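Local coordinates for beta-lactamase (Sebaldella termitidis, PDB 6N1N), which probably hydrolyses beta-lactam antibiotics to substituted beta-amino acids, as a class D beta-lactamase of the penicillin-binding transpeptidase fold, at residues S142-P147 with G193-E198; N199-V204 with E226-L231; F61-V66 with F162-K167. All blocks are in the same frame, centred on the assembly; numbering follows the deposited sequence.

In the fold
Along the chain, interaction 3 begins first. Its segments alternate with those of interaction 1, and interaction 2 closes last. Interactions 1 and 2 are neighbours, with centres 13 Å apart. Strands 184-195 and 198-209 are adjacent in the mixed sheet and joined by the turn of interaction 1. Gly193 O takes a backbone hydrogen bond from Ile200 N, and the Trp202 ring packs against Ile145 and Pro147. Interactions 1 and 2 thus tie a loop and helix 228-245 to one sheet. Interaction 3 joins helices 56-63 and 166-175 in the helical part, its centre 27 Å from that of interaction 1 and 31 Å from that of interaction 2. Interaction 2 lies on the opposite side of the chain's centre from interaction 3.

Interaction 1. Residues S142-P147 with G193-E198; sequences SLKISP and GREGAE
Lys144 reaches Glu195 with its ammonium end, and the two side chains approach from opposite directions. NZ of Lys144 lies 2.9 Å from OE2 of Glu195. The pair is both a hydrogen bond and a salt bridge. The ammonium stands well above the carboxylate plane, 72° out of it. The second oxygen is farther off, since Glu195 OE1 is 4.0 Å from Lys144 NZ. The lysine therefore grips one oxygen and not both. Its chain is extended as far as CE and then bends at the last torsion (chi4 -66°), which turns NZ to the acid. The glutamate runs straight out beyond CG to meet it. The backbones stay apart, with the CA atoms of Lys144 and Glu195 10.9 Å from each other, so long side chains span the gap.

Glu195 ends strand 184-195 and opens a type II' beta turn to Glu198. Two backbone bonds between Glu195 and Glu198 close this hairpin turn. Segment 142-147 is the loop leading into helix 147-159, with Ser146 as its N-cap. Both oxygens of Glu195 have further partners: Arg47 binds OE1, and the backbone N of Leu48 binds OE2. Lys144 NZ also donates to the carbonyl of Arg141. The carboxylate thus draws two basic side chains and a backbone N-H together, which probably favours its charged form at this surface site.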
loop_
_atom_site.group_PDB
_atom_site.type_symbol
_atom_site.label_atom_id
_atom_site.label_comp_id
_atom_site.label_asym_id
_atom_site.label_seq_id
_atom_site.Cartn_x
_atom_site.Cartn_y
_atom_site.Cartn_z
ATOM N N SER A 142 -0.222 -6.894 -14.746
ATOM C CA SER A 142 -0.952 -6.035 -15.677
ATOM C C SER A 142 -1.005 -4.633 -15.103
ATOM O O SER A 142 -0.416 -3.687 -15.663
ATOM C CB SER A 142 -2.352 -6.592 -15.955
ATOM O OG SER A 142 -3.162 -6.696 -14.801
ATOM N N LEU A 143 -1.695 -4.464 -13.984
ATOM C CA LEU A 143 -1.724 -3.194 -13.269
ATOM C C LEU A 143 -0.366 -2.876 -12.654
ATOM O O LEU A 143 0.275 -3.723 -12.026
ATOM C CB LEU A 143 -2.799 -3.237 -12.181
ATOM C CG LEU A 143 -2.992 -1.960 -11.351
ATOM C CD1 LEU A 143 -3.418 -0.791 -12.232
ATOM C CD2 LEU A 143 -4.060 -2.154 -10.289
ATOM N N LYS A 144 0.085 -1.646 -12.845
ATOM C CA LYS A 144 1.357 -1.217 -12.291
ATOM C C LYS A 144 1.217 0.228 -11.823
ATOM O O LYS A 144 0.455 0.994 -12.411
ATOM C CB LYS A 144 2.507 -1.299 -13.306
ATOM C CG LYS A 144 2.811 -2.704 -13.852
ATOM C CD LYS A 144 4.080 -2.667 -14.738
ATOM C CE LYS A 144 4.334 -3.968 -15.474
ATOM N NZ LYS A 144 4.658 -5.082 -14.555
ATOM N N ILE A 145 1.989 0.598 -10.801
ATOM C CA ILE A 145 1.910 1.930 -10.199
ATOM C C ILE A 145 3.274 2.329 -9.655
ATOM O O ILE A 145 4.070 1.491 -9.247
ATOM C CB ILE A 145 0.820 1.975 -9.091
ATOM C CG1 ILE A 145 0.634 3.405 -8.574
ATOM C CG2 ILE A 145 1.143 1.013 -7.920
ATOM C CD1 ILE A 145 -0.637 3.581 -7.774
ATOM N N SER A 146 3.579 3.642 -9.722
ATOM C CA SER A 146 4.866 4.096 -9.210
ATOM C C SER A 146 4.735 4.523 -7.758
ATOM O O SER A 146 3.629 4.766 -7.270
ATOM C CB SER A 146 5.383 5.275 -10.020
ATOM O OG SER A 146 4.610 6.442 -9.752
ATOM N N PRO A 147 5.860 4.674 -7.050
ATOM C CA PRO A 147 5.788 5.228 -5.677
ATOM C C PRO A 147 5.174 6.626 -5.597
ATOM O O PRO A 147 4.364 6.898 -4.709
ATOM C CB PRO A 147 7.259 5.221 -5.232
ATOM C CG PRO A 147 7.873 4.081 -6.015
ATOM C CD PRO A 147 7.214 4.187 -7.378
ATOM N N GLY A 193 5.860 -8.948 -4.731
ATOM C CA GLY A 193 5.791 -9.842 -5.852
ATOM C C GLY A 193 7.104 -9.835 -6.600
ATOM O O GLY A 193 8.124 -9.352 -6.104
ATOM N N ARG A 194 7.079 -10.395 -7.800
ATOM C CA ARG A 194 8.300 -10.528 -8.586
ATOM C C ARG A 194 8.028 -10.164 -10.034
ATOM O O ARG A 194 7.008 -10.569 -10.593
ATOM C CB ARG A 194 8.853 -11.960 -8.513
ATOM C CG ARG A 194 10.187 -12.129 -9.214
ATOM C CD ARG A 194 10.703 -13.578 -9.160
ATOM N NE ARG A 194 10.973 -14.038 -7.799
ATOM C CZ ARG A 194 10.345 -15.057 -7.200
ATOM N NH1 ARG A 194 9.411 -15.719 -7.832
ATOM N NH2 ARG A 194 10.688 -15.408 -5.961
ATOM N N GLU A 195 8.909 -9.342 -10.617
ATOM C CA GLU A 195 8.907 -9.034 -12.047
ATOM C C GLU A 195 10.250 -9.475 -12.619
ATOM O O GLU A 195 11.294 -8.892 -12.298
ATOM C CB GLU A 195 8.678 -7.546 -12.298
ATOM C CG GLU A 195 7.284 -7.068 -11.887
ATOM C CD GLU A 195 7.066 -5.600 -12.120
ATOM O OE1 GLU A 195 8.040 -4.897 -12.471
ATOM O OE2 GLU A 195 5.912 -5.160 -11.953
ATOM N N GLY A 196 10.220 -10.483 -13.479
ATOM C CA GLY A 196 11.480 -11.007 -14.010
ATOM C C GLY A 196 12.317 -11.604 -12.898
ATOM O O GLY A 196 11.877 -12.489 -12.173
ATOM N N ALA A 197 13.552 -11.103 -12.732
ATOM C CA ALA A 197 14.463 -11.597 -11.715
ATOM C C ALA A 197 14.464 -10.736 -10.473
ATOM O O ALA A 197 15.269 -10.980 -9.565
ATOM C CB ALA A 197 15.886 -11.668 -12.276
ATOM N N GLU A 198 13.606 -9.721 -10.421
ATOM C CA GLU A 198 13.610 -8.744 -9.350
ATOM C C GLU A 198 12.413 -8.953 -8.430
ATOM O O GLU A 198 11.260 -8.854 -8.866
ATOM C CB GLU A 198 13.602 -7.335 -9.932
ATOM C CG GLU A 198 14.834 -7.042 -10.776
ATOM C CD GLU A 198 14.862 -5.631 -11.262
ATOM O OE1 GLU A 198 13.908 -5.211 -11.958
ATOM O OE2 GLU A 198 15.831 -4.932 -10.929
#

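Interaction 2. Residues N199-V204 with E226-L231; sequences NIIWYV and ERNSYL
Strand 198-209 passes the first turn of helix 228-245. The CA atoms of Asn199 and Asn228 are 7.6 Å apart, and those of Ile201 and Leu231 are 7.9 Å apart. Asn199 and Ile201, two residues apart on the strand, both direct their side chains toward the helix. The Asn228 side chain reaches back to both. Its CG is roughly opposite the backbone N (chi1 -158°), which carries OD1 over to the strand. This oxygen sits 3.2 Å from CB of Asn199 and 3.6 Å from CD1 of Ile201. The two amide planes are turned 53° from each other. Asn199 ND2 is also close to Asn228 OD1, but the angle is poor for a hydrogen bond. Each amide oxygen has its bond elsewhere: Asn228 OD1 takes one from Asn222 ND2, and Asn199 OD1 takes one from Arg194 NE. Farther along, Ile201 CD1 packs on Leu231 CB at 3.8 Å, the side chains crossing at about a right angle. Leu232 and Arg235 of the same helix also touch Ile201. This is helix-on-sheet packing in the transpeptidase fold. The contact is buried and held by van der Waals packing, while the amide oxygens are satisfied by neighbours outside it.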
loop_
_atom_site.group_PDB
_atom_site.type_symbol
_atom_site.label_atom_id
_atom_site.label_comp_id
_atom_site.label_asym_id
_atom_site.label_seq_id
_atom_site.Cartn_x
_atom_site.Cartn_y
_atom_site.Cartn_z
ATOM N N ASN A 199 12.692 -9.225 -7.157
ATOM C CA ASN A 199 11.653 -9.217 -6.133
ATOM C C ASN A 199 11.336 -7.776 -5.744
ATOM O O ASN A 199 12.239 -6.966 -5.546
ATOM C CB ASN A 199 12.109 -9.985 -4.900
ATOM C CG ASN A 199 12.378 -11.452 -5.196
ATOM O OD1 ASN A 199 11.564 -12.122 -5.793
ATOM N ND2 ASN A 199 13.528 -11.945 -4.763
ATOM N N ILE A 200 10.045 -7.481 -5.629
ATOM C CA ILE A 200 9.521 -6.148 -5.385
ATOM C C ILE A 200 8.826 -6.175 -4.021
ATOM O O ILE A 200 7.863 -6.921 -3.831
ATOM C CB ILE A 200 8.528 -5.713 -6.482
ATOM C CG1 ILE A 200 9.070 -5.955 -7.896
ATOM C CG2 ILE A 200 8.088 -4.248 -6.255
ATOM C CD1 ILE A 200 10.328 -5.277 -8.193
ATOM N N ILE A 201 9.302 -5.355 -3.086
ATOM C CA ILE A 201 8.768 -5.338 -1.735
ATOM C C ILE A 201 8.355 -3.908 -1.406
ATOM O O ILE A 201 9.210 -3.023 -1.265
ATOM C CB ILE A 201 9.776 -5.883 -0.706
ATOM C CG1 ILE A 201 10.156 -7.334 -1.098
ATOM C CG2 ILE A 201 9.209 -5.791 0.681
ATOM C CD1 ILE A 201 11.299 -7.912 -0.265
ATOM N N TRP A 202 7.048 -3.699 -1.251
ATOM C CA TRP A 202 6.459 -2.423 -0.914
ATOM C C TRP A 202 6.127 -2.307 0.575
ATOM O O TRP A 202 5.716 -3.259 1.224
ATOM C CB TRP A 202 5.129 -2.225 -1.624
ATOM C CG TRP A 202 5.032 -2.143 -3.098
ATOM C CD1 TRP A 202 4.752 -3.156 -3.970
ATOM C CD2 TRP A 202 5.011 -0.944 -3.859
ATOM N NE1 TRP A 202 4.625 -2.653 -5.248
ATOM C CE2 TRP A 202 4.766 -1.291 -5.194
ATOM C CE3 TRP A 202 5.204 0.397 -3.540
ATOM C CZ2 TRP A 202 4.731 -0.342 -6.211
ATOM C CZ3 TRP A 202 5.170 1.324 -4.544
ATOM C CH2 TRP A 202 4.905 0.959 -5.856
ATOM N N TYR A 203 6.185 -1.069 1.055
ATOM C CA TYR A 203 5.478 -0.645 2.261
ATOM C C TYR A 203 5.016 0.790 1.992
ATOM O O TYR A 203 5.845 1.692 1.783
ATOM C CB TYR A 203 6.384 -0.762 3.489
ATOM C CG TYR A 203 5.664 -0.596 4.803
ATOM C CD1 TYR A 203 4.564 -1.379 5.125
ATOM C CD2 TYR A 203 6.080 0.351 5.719
ATOM C CE1 TYR A 203 3.891 -1.206 6.327
ATOM C CE2 TYR A 203 5.430 0.491 6.940
ATOM C CZ TYR A 203 4.345 -0.267 7.226
ATOM O OH TYR A 203 3.708 -0.077 8.431
ATOM N N VAL A 204 3.691 0.999 1.961
ATOM C CA VAL A 204 3.138 2.304 1.597
ATOM C C VAL A 204 2.092 2.694 2.629
ATOM O O VAL A 204 1.533 1.845 3.327
ATOM C CB VAL A 204 2.525 2.305 0.176
ATOM C CG1 VAL A 204 3.520 1.755 -0.867
ATOM C CG2 VAL A 204 1.185 1.545 0.143
ATOM N N GLU A 226 18.272 -15.595 -1.340
ATOM C CA GLU A 226 18.581 -15.924 0.046
ATOM C C GLU A 226 18.194 -14.808 1.010
ATOM O O GLU A 226 17.906 -15.085 2.180
ATOM C CB GLU A 226 20.070 -16.243 0.219
ATOM C CG GLU A 226 20.491 -16.380 1.693
ATOM C CD GLU A 226 21.527 -17.471 1.943
ATOM O OE1 GLU A 226 21.765 -17.797 3.126
ATOM O OE2 GLU A 226 22.099 -18.003 0.967
ATOM N N ARG A 227 18.172 -13.554 0.551
ATOM C CA ARG A 227 17.930 -12.415 1.430
ATOM C C ARG A 227 16.478 -11.949 1.453
ATOM O O ARG A 227 16.132 -11.067 2.248
ATOM C CB ARG A 227 18.845 -11.247 1.041
ATOM C CG ARG A 227 20.286 -11.439 1.501
ATOM C CD ARG A 227 21.042 -10.117 1.534
ATOM N NE ARG A 227 21.072 -9.496 0.215
ATOM C CZ ARG A 227 22.057 -9.647 -0.667
ATOM N NH1 ARG A 227 21.981 -9.053 -1.853
ATOM N NH2 ARG A 227 23.115 -10.383 -0.367
ATOM N N ASN A 228 15.603 -12.556 0.659
ATOM C CA ASN A 228 14.273 -11.979 0.485
ATOM C C ASN A 228 13.441 -12.089 1.764
ATOM O O ASN A 228 12.717 -11.153 2.115
ATOM C CB ASN A 228 13.565 -12.650 -0.688
ATOM C CG ASN A 228 12.455 -11.789 -1.255
ATOM O OD1 ASN A 228 12.713 -10.765 -1.875
ATOM N ND2 ASN A 228 11.225 -12.182 -0.999
ATOM N N SER A 229 13.516 -13.213 2.467
ATOM C CA SER A 229 12.680 -13.374 3.651
ATOM C C SER A 229 13.052 -12.367 4.726
ATOM O O SER A 229 12.177 -11.810 5.390
ATOM C CB SER A 229 12.792 -14.800 4.188
ATOM O OG SER A 229 12.171 -15.695 3.285
ATOM N N TYR A 230 14.347 -12.114 4.910
ATOM C CA TYR A 230 14.762 -11.065 5.835
ATOM C C TYR A 230 14.165 -9.720 5.445
ATOM O O TYR A 230 13.650 -8.972 6.293
ATOM C CB TYR A 230 16.278 -10.968 5.867
ATOM C CG TYR A 230 16.733 -9.818 6.709
ATOM C CD1 TYR A 230 16.681 -9.902 8.089
ATOM C CD2 TYR A 230 17.170 -8.644 6.133
ATOM C CE1 TYR A 230 17.084 -8.874 8.866
ATOM C CE2 TYR A 230 17.573 -7.572 6.918
ATOM C CZ TYR A 230 17.525 -7.709 8.288
ATOM O OH TYR A 230 17.907 -6.691 9.138
ATOM N N LEU A 231 14.237 -9.379 4.156
ATOM C CA LEU A 231 13.734 -8.083 3.724
ATOM C C LEU A 231 12.233 -7.955 3.931
ATOM O O LEU A 231 11.745 -6.857 4.246
ATOM C CB LEU A 231 14.119 -7.885 2.260
ATOM C CG LEU A 231 15.625 -7.717 2.096
ATOM C CD1 LEU A 231 15.981 -7.815 0.620
ATOM C CD2 LEU A 231 16.099 -6.369 2.674
#

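Interaction 3. Residues F61-V66 with F162-K167; sequences FLEEEV and FMLSEK
Glu63 accepts a hydrogen bond from the backbone N of Ser165, with OE1 at 2.9 Å. The bond is nearly straight, at 178°, and reaches OE1 on the syn side, 29° out of the carboxylate plane. Ser165 OG lies 3.3 Å from the same Glu63 OE1, a weak bond at best; it is also unsettled, since this proton has another acceptor within reach. Thr168 OG1 joins this group, hydrogen-bonded to both Glu63 OE1 and Ser165 OG. The Glu63 chain leaves with CG anti to the backbone N (chi1 -166°) and bends at chi2, and this curve brings the carboxylate to the loop backbone. Ser165 is the N-cap of helix 166-175. Glu63 is in the last turn of helix 56-63, which finishes in a Schellman motif with Glu65 at positive phi. The contact therefore joins the end of one helix to the start of another. Next to the polar group, Leu164 packs across the glutamate at a slant. Its CD2 lies 3.8 Å from CG of Glu63, and its CB is 3.7 Å from OE1 of Glu63. Farther out, Leu62 packs on Thr168, Ile171 and Val172 of helix 166-175, and Tyr119 of helix 113-122 touches Glu63.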
loop_
_atom_site.group_PDB
_atom_site.type_symbol
_atom_site.label_atom_id
_atom_site.label_comp_id
_atom_site.label_asym_id
_atom_site.label_seq_id
_atom_site.Cartn_x
_atom_site.Cartn_y
_atom_site.Cartn_z
ATOM N N PHE A 61 -14.643 -2.237 -2.149
ATOM C CA PHE A 61 -15.556 -3.222 -1.566
ATOM C C PHE A 61 -16.674 -2.548 -0.761
ATOM O O PHE A 61 -17.847 -2.933 -0.867
ATOM C CB PHE A 61 -14.791 -4.197 -0.663
ATOM C CG PHE A 61 -14.108 -5.340 -1.389
ATOM C CD1 PHE A 61 -13.816 -5.283 -2.739
ATOM C CD2 PHE A 61 -13.735 -6.467 -0.686
ATOM C CE1 PHE A 61 -13.180 -6.324 -3.369
ATOM C CE2 PHE A 61 -13.111 -7.520 -1.312
ATOM C CZ PHE A 61 -12.840 -7.451 -2.654
ATOM N N LEU A 62 -16.340 -1.548 0.057
ATOM C CA LEU A 62 -17.364 -0.887 0.848
ATOM C C LEU A 62 -18.272 -0.032 -0.017
ATOM O O LEU A 62 -19.494 -0.075 0.131
ATOM C CB LEU A 62 -16.717 -0.051 1.952
ATOM C CG LEU A 62 -16.039 -0.932 2.988
ATOM C CD1 LEU A 62 -15.030 -0.126 3.755
ATOM C CD2 LEU A 62 -17.065 -1.549 3.956
ATOM N N GLU A 63 -17.694 0.767 -0.917
ATOM C CA GLU A 63 -18.532 1.656 -1.724
ATOM C C GLU A 63 -19.494 0.869 -2.609
ATOM O O GLU A 63 -20.652 1.285 -2.815
ATOM C CB GLU A 63 -17.659 2.586 -2.565
ATOM C CG GLU A 63 -18.423 3.783 -3.177
ATOM C CD GLU A 63 -18.920 4.774 -2.142
ATOM O OE1 GLU A 63 -18.439 4.725 -0.995
ATOM O OE2 GLU A 63 -19.774 5.626 -2.493
ATOM N N GLU A 64 -19.040 -0.262 -3.142
ATOM C CA GLU A 64 -19.841 -1.124 -3.999
ATOM C C GLU A 64 -20.695 -2.127 -3.227
ATOM O O GLU A 64 -21.378 -2.945 -3.853
ATOM C CB GLU A 64 -18.937 -1.883 -4.980
ATOM C CG GLU A 64 -18.313 -0.998 -6.036
ATOM C CD GLU A 64 -19.371 -0.287 -6.844
ATOM O OE1 GLU A 64 -20.243 -0.978 -7.395
ATOM O OE2 GLU A 64 -19.359 0.953 -6.904
ATOM N N GLU A 65 -20.655 -2.094 -1.900
ATOM C CA GLU A 65 -21.495 -2.928 -1.041
ATOM C C GLU A 65 -21.171 -4.416 -1.154
ATOM O O GLU A 65 -22.012 -5.266 -0.854
ATOM C CB GLU A 65 -22.977 -2.669 -1.329
ATOM C CG GLU A 65 -23.327 -1.225 -1.054
ATOM C CD GLU A 65 -24.752 -0.875 -1.412
ATOM O OE1 GLU A 65 -25.657 -1.622 -1.011
ATOM O OE2 GLU A 65 -24.954 0.136 -2.115
ATOM N N VAL A 66 -19.930 -4.745 -1.525
ATOM C CA VAL A 66 -19.484 -6.132 -1.460
ATOM C C VAL A 66 -19.684 -6.674 -0.055
ATOM O O VAL A 66 -20.140 -7.816 0.132
ATOM C CB VAL A 66 -18.013 -6.236 -1.905
ATOM C CG1 VAL A 66 -17.458 -7.645 -1.687
ATOM C CG2 VAL A 66 -17.895 -5.855 -3.360
ATOM N N PHE A 162 -11.914 11.672 -3.370
ATOM C CA PHE A 162 -12.635 10.764 -4.242
ATOM C C PHE A 162 -14.119 10.779 -3.894
ATOM O O PHE A 162 -14.503 11.038 -2.755
ATOM C CB PHE A 162 -12.103 9.341 -4.092
ATOM C CG PHE A 162 -10.612 9.203 -4.285
ATOM C CD1 PHE A 162 -9.982 9.767 -5.366
ATOM C CD2 PHE A 162 -9.846 8.485 -3.372
ATOM C CE1 PHE A 162 -8.600 9.624 -5.533
ATOM C CE2 PHE A 162 -8.458 8.319 -3.554
ATOM C CZ PHE A 162 -7.854 8.889 -4.633
HETATM N N MSE A 163 -14.954 10.489 -4.885
HETATM C CA MSE A 163 -16.391 10.430 -4.653
HETATM C C MSE A 163 -16.768 9.092 -4.012
HETATM O O MSE A 163 -17.198 8.148 -4.680
HETATM C CB MSE A 163 -17.149 10.661 -5.964
HETATM C CG MSE A 163 -16.878 12.037 -6.582
HETATM SE SE MSE A 163 -17.338 13.538 -5.405
HETATM C CE MSE A 163 -19.204 13.064 -5.084
ATOM N N LEU A 164 -16.575 9.026 -2.697
ATOM C CA LEU A 164 -16.924 7.870 -1.893
ATOM C C LEU A 164 -17.728 8.380 -0.710
ATOM O O LEU A 164 -17.625 9.543 -0.338
ATOM C CB LEU A 164 -15.685 7.123 -1.377
ATOM C CG LEU A 164 -14.628 6.801 -2.422
ATOM C CD1 LEU A 164 -13.314 6.369 -1.770
ATOM C CD2 LEU A 164 -15.135 5.732 -3.374
ATOM N N SER A 165 -18.467 7.480 -0.072
ATOM C CA SER A 165 -19.287 7.878 1.059
ATOM C C SER A 165 -18.461 8.096 2.332
ATOM O O SER A 165 -17.347 7.590 2.495
ATOM C CB SER A 165 -20.353 6.821 1.340
ATOM O OG SER A 165 -19.750 5.670 1.911
ATOM N N GLU A 166 -19.036 8.864 3.258
ATOM C CA GLU A 166 -18.362 9.128 4.527
ATOM C C GLU A 166 -18.042 7.838 5.272
ATOM O O GLU A 166 -16.975 7.713 5.887
ATOM C CB GLU A 166 -19.226 10.041 5.398
ATOM C CG GLU A 166 -19.385 11.449 4.868
ATOM C CD GLU A 166 -20.389 12.261 5.678
ATOM O OE1 GLU A 166 -20.830 13.323 5.186
ATOM O OE2 GLU A 166 -20.741 11.835 6.801
ATOM N N LYS A 167 -18.955 6.874 5.229
ATOM C CA LYS A 167 -18.755 5.600 5.923
ATOM C C LYS A 167 -17.604 4.817 5.320
ATOM O O LYS A 167 -16.810 4.211 6.039
ATOM C CB LYS A 167 -20.058 4.797 5.872
ATOM C CG LYS A 167 -19.975 3.323 6.299
ATOM C CD LYS A 167 -21.314 2.602 6.034
ATOM C CE LYS A 167 -21.295 1.116 6.409
ATOM N NZ LYS A 167 -21.317 0.872 7.886
#